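Local coordinates for protein thiazoline oxidase/subtilisin-like protease (Prochloron didemni, PDB 4H6X) that probably cleaves and macrocyclises patellamide precursor peptides, acting as a subtilisin-like transamidating protease in cyanobactin maturation, at residues 304-309 / 337-342. Residues are numbered along the deposited sequence; the frame is centred on the assembly and turned at random.
Sequences RTALLK and KVLFGQ
The methyl of Ala306 pushes into the notch between Val338 and Leu339, two neighbours on the last turn of the facing helix. Its CB lies 3.7 Å from CG1 of Val338 and 3.7 Å from CG of Leu339, touching both residues with one small group. Val338 meets it with one branch: CG1 stands anti to the backbone N (chi1 165°) and reaches over the alanine, where Val338 CG1 is also 4.1 Å from Ala306 CA. Leu339 starts off to the side and bends back, with CG anti to its carbonyl carbon; the alanine methyl sits over this branch carbon, on the side away from Leu339 CB, and CD1 and CD2 spread to the flanks, 4.1 and 4.0 Å from Ala306 CB. With only a methyl to fit in at position 306, the backbones can approach to 5.9 Å, Ala306 CA to Val338 CA. This is a small apolar patch, 129 Å² in all, without polar bonds between the two segments. It joins the C-terminal parts of helices 300-309 and 332-340, the last two helices modelled in this subtilisin-like chain; the centre of the contact lies about 21 Å from the centre of the chain. Both helices also lean on the long helix 273-293, which in subtilases probably carries the catalytic serine at its start: Leu307 and Leu339 each touch its Leu287, while Phe340 packs on Leu290. Val338 also touches Thr310 and Pro343 in the neighbouring loops. Just past the contact the second helix stops at Gly341, whose N still bonds to Lys337 O at 2.8 Å before its backbone leaves helical geometry and the chain heads off through Gln342.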
ATOM      1  N   ARG A 304     -14.672  -3.763  -2.802  1.00 25.24           N
ATOM      2  CA  ARG A 304     -14.749  -2.415  -2.242  1.00 26.42           C
ATOM      3  C   ARG A 304     -16.011  -2.220  -1.400  1.00 27.40           C
ATOM      4  O   ARG A 304     -15.945  -1.711  -0.281  1.00 26.34           O
ATOM      5  CB  ARG A 304     -14.677  -1.354  -3.358  1.00 27.25           C
ATOM      6  CG  ARG A 304     -14.460   0.072  -2.859  1.00 30.43           C
ATOM      7  CD  ARG A 304     -14.503   1.087  -4.006  1.00 32.42           C
ATOM      8  NE  ARG A 304     -15.887   1.343  -4.381  1.00 35.11           N
ATOM      9  CZ  ARG A 304     -16.635   2.338  -3.905  1.00 37.58           C
ATOM     10  NH1 ARG A 304     -16.135   3.223  -3.048  1.00 38.74           N
ATOM     11  NH2 ARG A 304     -17.896   2.443  -4.298  1.00 39.61           N
ATOM     12  N   THR A 305     -17.158  -2.617  -1.937  1.00 27.76           N
ATOM     13  CA  THR A 305     -18.425  -2.361  -1.239  1.00 29.02           C
ATOM     14  C   THR A 305     -18.562  -3.261  -0.008  1.00 27.71           C
ATOM     15  O   THR A 305     -19.044  -2.812   1.031  1.00 28.28           O
ATOM     16  CB  THR A 305     -19.654  -2.516  -2.177  1.00 31.52           C
ATOM     17  OG1 THR A 305     -19.548  -3.740  -2.908  1.00 35.69           O
ATOM     18  CG2 THR A 305     -19.711  -1.374  -3.163  1.00 32.63           C
ATOM     19  N   ALA A 306     -18.117  -4.515  -0.122  1.00 27.33           N
ATOM     20  CA  ALA A 306     -18.100  -5.438   1.021  1.00 28.19           C
ATOM     21  C   ALA A 306     -17.304  -4.875   2.191  1.00 29.74           C
ATOM     22  O   ALA A 306     -17.758  -4.962   3.337  1.00 29.15           O
ATOM     23  CB  ALA A 306     -17.561  -6.807   0.640  1.00 26.04           C
ATOM     24  N   LEU A 307     -16.134  -4.295   1.897  1.00 28.47           N
ATOM     25  CA  LEU A 307     -15.313  -3.646   2.913  1.00 28.45           C
ATOM     26  C   LEU A 307     -15.990  -2.419   3.508  1.00 28.27           C
ATOM     27  O   LEU A 307     -16.000  -2.244   4.734  1.00 28.45           O
ATOM     28  CB  LEU A 307     -13.911  -3.283   2.372  1.00 28.28           C
ATOM     29  CG  LEU A 307     -12.979  -4.455   2.059  1.00 28.29           C
ATOM     30  CD1 LEU A 307     -11.774  -3.998   1.243  1.00 27.19           C
ATOM     31  CD2 LEU A 307     -12.562  -5.175   3.341  1.00 28.09           C
ATOM     32  N   LEU A 308     -16.566  -1.569   2.660  1.00 27.86           N
ATOM     33  CA  LEU A 308     -17.214  -0.362   3.180  1.00 28.78           C
ATOM     34  C   LEU A 308     -18.498  -0.658   3.977  1.00 29.34           C
ATOM     35  O   LEU A 308     -18.698  -0.085   5.050  1.00 29.67           O
ATOM     36  CB  LEU A 308     -17.475   0.667   2.071  1.00 28.80           C
ATOM     37  CG  LEU A 308     -16.222   1.264   1.401  1.00 29.32           C
ATOM     38  CD1 LEU A 308     -16.628   1.984   0.127  1.00 28.05           C
ATOM     39  CD2 LEU A 308     -15.464   2.208   2.337  1.00 28.60           C
ATOM     40  N   LYS A 309     -19.341  -1.547   3.450  1.00 28.80           N
ATOM     41  CA  LYS A 309     -20.621  -1.896   4.087  1.00 32.26           C
ATOM     42  C   LYS A 309     -20.461  -2.552   5.449  1.00 31.50           C
ATOM     43  O   LYS A 309     -21.311  -2.390   6.319  1.00 30.22           O
ATOM     44  CB  LYS A 309     -21.444  -2.828   3.178  1.00 34.54           C
ATOM     45  CG  LYS A 309     -22.090  -2.115   1.998  1.00 39.48           C
ATOM     46  CD  LYS A 309     -23.058  -1.027   2.454  1.00 43.03           C
ATOM     47  CE  LYS A 309     -24.172  -0.820   1.432  1.00 45.94           C
ATOM     48  NZ  LYS A 309     -25.102   0.270   1.838  1.00 47.33           N
ATOM     49  N   LYS A 337     -17.959 -12.664   5.036  1.00 34.26           N
ATOM     50  CA  LYS A 337     -19.340 -13.137   5.041  1.00 34.69           C
ATOM     51  C   LYS A 337     -20.099 -12.580   3.831  1.00 32.17           C
ATOM     52  O   LYS A 337     -20.817 -13.315   3.161  1.00 33.06           O
ATOM     53  CB  LYS A 337     -20.028 -12.773   6.356  1.00 36.61           C
ATOM     54  CG  LYS A 337     -21.262 -13.615   6.644  1.00 41.37           C
ATOM     55  CD  LYS A 337     -21.294 -14.078   8.095  1.00 46.66           C
ATOM     56  CE  LYS A 337     -21.511 -12.929   9.072  1.00 47.90           C
ATOM     57  NZ  LYS A 337     -20.797 -13.171  10.364  1.00 53.59           N
ATOM     58  N   VAL A 338     -19.908 -11.297   3.527  1.00 31.75           N
ATOM     59  CA  VAL A 338     -20.581 -10.673   2.378  1.00 29.83           C
ATOM     60  C   VAL A 338     -20.116 -11.292   1.061  1.00 30.28           C
ATOM     61  O   VAL A 338     -20.923 -11.580   0.188  1.00 30.67           O
ATOM     62  CB  VAL A 338     -20.387  -9.132   2.346  1.00 29.35           C
ATOM     63  CG1 VAL A 338     -20.754  -8.555   0.980  1.00 29.89           C
ATOM     64  CG2 VAL A 338     -21.216  -8.456   3.437  1.00 28.93           C
ATOM     65  N   LEU A 339     -18.810 -11.506   0.927  1.00 30.17           N
ATOM     66  CA  LEU A 339     -18.245 -11.935  -0.342  1.00 31.31           C
ATOM     67  C   LEU A 339     -18.428 -13.419  -0.612  1.00 32.85           C
ATOM     68  O   LEU A 339     -18.668 -13.805  -1.742  1.00 33.78           O
ATOM     69  CB  LEU A 339     -16.752 -11.579  -0.424  1.00 30.88           C
ATOM     70  CG  LEU A 339     -16.423 -10.099  -0.625  1.00 30.17           C
ATOM     71  CD1 LEU A 339     -14.975  -9.801  -0.250  1.00 29.70           C
ATOM     72  CD2 LEU A 339     -16.737  -9.683  -2.059  1.00 28.48           C
ATOM     73  N   PHE A 340     -18.309 -14.240   0.429  1.00 35.01           N
ATOM     74  CA  PHE A 340     -18.254 -15.689   0.261  1.00 36.51           C
ATOM     75  C   PHE A 340     -19.238 -16.458   1.153  1.00 36.58           C
ATOM     76  O   PHE A 340     -19.349 -17.679   1.037  1.00 38.59           O
ATOM     77  CB  PHE A 340     -16.825 -16.198   0.503  1.00 37.72           C
ATOM     78  CG  PHE A 340     -15.757 -15.361  -0.150  1.00 37.98           C
ATOM     79  CD1 PHE A 340     -15.532 -15.436  -1.522  1.00 39.68           C
ATOM     80  CD2 PHE A 340     -14.983 -14.490   0.609  1.00 37.20           C
ATOM     81  CE1 PHE A 340     -14.548 -14.656  -2.123  1.00 39.71           C
ATOM     82  CE2 PHE A 340     -14.002 -13.708   0.018  1.00 36.74           C
ATOM     83  CZ  PHE A 340     -13.784 -13.789  -1.349  1.00 39.63           C
ATOM     84  N   GLY A 341     -19.944 -15.751   2.031  1.00 35.73           N
ATOM     85  CA  GLY A 341     -20.879 -16.392   2.964  1.00 36.17           C
ATOM     86  C   GLY A 341     -22.314 -15.987   2.678  1.00 37.86           C
ATOM     87  O   GLY A 341     -22.697 -15.797   1.523  1.00 37.85           O
ATOM     88  N   GLN A 342     -23.105 -15.855   3.738  1.00 39.97           N
ATOM     89  CA  GLN A 342     -24.514 -15.483   3.626  1.00 41.43           C
ATOM     90  C   GLN A 342     -24.740 -14.268   4.503  1.00 37.39           C
ATOM     91  O   GLN A 342     -25.072 -14.412   5.675  1.00 38.76           O
ATOM     92  CB  GLN A 342     -25.441 -16.641   4.059  1.00 44.48           C
ATOM     93  CG  GLN A 342     -25.342 -17.912   3.216  1.00 48.57           C
ATOM     94  CD  GLN A 342     -25.695 -17.694   1.755  1.00 53.34           C
ATOM     95  OE1 GLN A 342     -26.700 -17.051   1.431  1.00 58.34           O
ATOM     96  NE2 GLN A 342     -24.867 -18.227   0.860  1.00 54.17           N
TER